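Side-chain contact in succinate-semialdehyde dehydrogenase (NAD(P)(+)) (Marinobacter aquaeolei, PDB 3RH9), which probably oxidises succinate semialdehyde to succinate with a nicotinamide cofactor: residues K351-V356 and R380-Y385. Numbering follows the deposited sequence.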
loop_
_atom_site.group_PDB
_atom_site.type_symbol
_atom_site.label_atom_id
_atom_site.label_comp_id
_atom_site.label_asym_id
_atom_site.label_seq_id
_atom_site.Cartn_x
_atom_site.Cartn_y
_atom_site.Cartn_z
ATOM N N LYS A 351 20.790 -26.980 23.067
ATOM C CA LYS A 351 21.167 -25.787 23.803
ATOM C C LYS A 351 20.566 -25.701 25.208
ATOM O O LYS A 351 20.665 -24.665 25.871
ATOM C CB LYS A 351 20.788 -24.542 23.018
ATOM C CG LYS A 351 21.505 -24.348 21.704
ATOM C CD LYS A 351 20.865 -23.172 21.003
ATOM C CE LYS A 351 21.146 -23.137 19.507
ATOM N NZ LYS A 351 22.306 -22.293 19.148
ATOM N N GLY A 352 19.934 -26.774 25.667
ATOM C CA GLY A 352 19.483 -26.831 27.046
ATOM C C GLY A 352 17.996 -26.966 27.308
ATOM O O GLY A 352 17.587 -27.252 28.421
ATOM N N ALA A 353 17.175 -26.759 26.289
ATOM C CA ALA A 353 15.734 -26.774 26.490
ATOM C C ALA A 353 15.303 -28.138 27.015
ATOM O O ALA A 353 15.903 -29.151 26.676
ATOM C CB ALA A 353 15.010 -26.441 25.184
ATOM N N SER A 354 14.270 -28.160 27.844
ATOM C CA SER A 354 13.774 -29.415 28.398
ATOM C C SER A 354 12.584 -29.954 27.623
ATOM O O SER A 354 11.720 -29.206 27.177
ATOM C CB SER A 354 13.386 -29.244 29.864
ATOM O OG SER A 354 14.539 -29.256 30.677
ATOM N N LEU A 355 12.539 -31.266 27.490
ATOM C CA LEU A 355 11.484 -31.915 26.756
ATOM C C LEU A 355 10.327 -32.248 27.686
ATOM O O LEU A 355 10.287 -33.321 28.273
ATOM C CB LEU A 355 12.028 -33.190 26.138
ATOM C CG LEU A 355 11.378 -33.538 24.810
ATOM C CD1 LEU A 355 11.459 -35.041 24.559
ATOM C CD2 LEU A 355 9.945 -33.061 24.831
ATOM N N VAL A 356 9.376 -31.328 27.803
ATOM C CA VAL A 356 8.202 -31.520 28.651
ATOM C C VAL A 356 7.225 -32.549 28.063
ATOM O O VAL A 356 6.624 -33.331 28.787
ATOM C CB VAL A 356 7.480 -30.168 28.906
ATOM C CG1 VAL A 356 6.218 -30.358 29.739
ATOM C CG2 VAL A 356 8.425 -29.199 29.602
ATOM N N ARG A 380 16.499 -16.485 23.227
ATOM C CA ARG A 380 16.694 -15.875 21.914
ATOM C C ARG A 380 17.802 -16.514 21.083
ATOM O O ARG A 380 17.911 -16.236 19.891
ATOM C CB ARG A 380 16.932 -14.364 22.035
ATOM C CG ARG A 380 18.187 -13.978 22.835
ATOM C CD ARG A 380 18.504 -12.502 22.676
ATOM N NE ARG A 380 18.753 -12.185 21.268
ATOM C CZ ARG A 380 18.495 -11.007 20.698
ATOM N NH1 ARG A 380 17.976 -10.019 21.413
ATOM N NH2 ARG A 380 18.743 -10.816 19.405
ATOM N N GLU A 381 18.609 -17.375 21.699
ATOM C CA GLU A 381 19.741 -18.018 21.012
ATOM C C GLU A 381 19.286 -19.196 20.173
ATOM O O GLU A 381 20.070 -19.799 19.442
ATOM C CB GLU A 381 20.799 -18.539 22.007
ATOM C CG GLU A 381 21.427 -17.499 22.960
ATOM C CD GLU A 381 21.864 -16.205 22.273
ATOM O OE1 GLU A 381 22.295 -16.257 21.090
ATOM O OE2 GLU A 381 21.775 -15.132 22.925
HETATM N N MSE A 382 18.016 -19.542 20.294
HETATM C CA MSE A 382 17.546 -20.761 19.675
HETATM C C MSE A 382 16.787 -20.520 18.389
HETATM O O MSE A 382 15.990 -19.580 18.281
HETATM C CB MSE A 382 16.712 -21.524 20.678
HETATM C CG MSE A 382 17.358 -21.459 22.028
HETATM SE SE MSE A 382 16.656 -22.764 23.245
HETATM C CE MSE A 382 17.968 -22.511 24.683
ATOM N N CYS A 383 17.052 -21.387 17.419
ATOM C CA CYS A 383 16.468 -21.290 16.092
ATOM C C CYS A 383 14.973 -21.063 16.091
ATOM O O CYS A 383 14.469 -20.209 15.352
ATOM C CB CYS A 383 16.758 -22.562 15.320
ATOM S SG CYS A 383 18.465 -22.681 14.977
ATOM N N CYS A 384 14.266 -21.854 16.891
ATOM C CA CYS A 384 12.815 -21.832 16.878
ATOM C C CYS A 384 12.326 -20.493 17.408
ATOM O O CYS A 384 11.176 -20.119 17.209
ATOM C CB CYS A 384 12.246 -23.000 17.687
ATOM S SG CYS A 384 12.589 -22.944 19.470
ATOM N N TYR A 385 13.218 -19.770 18.073
ATOM C CA TYR A 385 12.912 -18.448 18.586
ATOM C C TYR A 385 13.190 -17.433 17.498
ATOM O O TYR A 385 12.526 -16.417 17.412
ATOM C CB TYR A 385 13.791 -18.151 19.793
ATOM C CG TYR A 385 13.505 -16.844 20.502
ATOM C CD1 TYR A 385 13.964 -15.636 19.993
ATOM C CD2 TYR A 385 12.799 -16.824 21.701
ATOM C CE1 TYR A 385 13.714 -14.442 20.650
ATOM C CE2 TYR A 385 12.545 -15.640 22.371
ATOM C CZ TYR A 385 13.005 -14.444 21.847
ATOM O OH TYR A 385 12.751 -13.252 22.518
#
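Glu381 meets Lys351 through its backbone: the ammonium NZ of the lysine reaches the carbonyl O of Glu381 at 3.4 Å, a weak hydrogen bond. The extended lysine chain carries CE past the carbonyl O of Glu381, and the bend at its last torsion (chi4 -95°) sets NZ against the same oxygen. The carboxylate of Glu381 turns away, its OE1 lying 6.3 Å from NZ of Lys351, so the opposite charges can attract only at a distance; a long, weak ion pair with Asp347 gives the ammonium another acidic neighbour.

Met382, present as selenomethionine, follows and supplies the apolar half of the contact. Beyond CG its chain is extended (chi2 -164°, chi3 171°), and it slides past Lys351 in the opposite direction, so that aliphatic carbon lies along aliphatic carbon. CG of Met382 sits 4.0 Å from CD of Lys351, and CE of Met382 lies 3.9 Å from CB of Lys351. SE of Met382 is 4.5 Å from CB of Ala353, a looser apolar contact between two buried residues. Met382 also occupies the N-cap position, right before helix 383-386, and Cys383 N at that helix start is hydrogen-bonded to the carboxylate of Asp347.

One helix terminus is thus packed against the start of another. Helix 335-350 closes in a Schellman motif, with Gly352 at positive phi as C-prime residue, before the chain enters strand 354-357, which pairs antiparallel with strand 373-376; Met382 lies between this helix-to-strand turn and the N-terminus of the short helix in the aldehyde dehydrogenase fold.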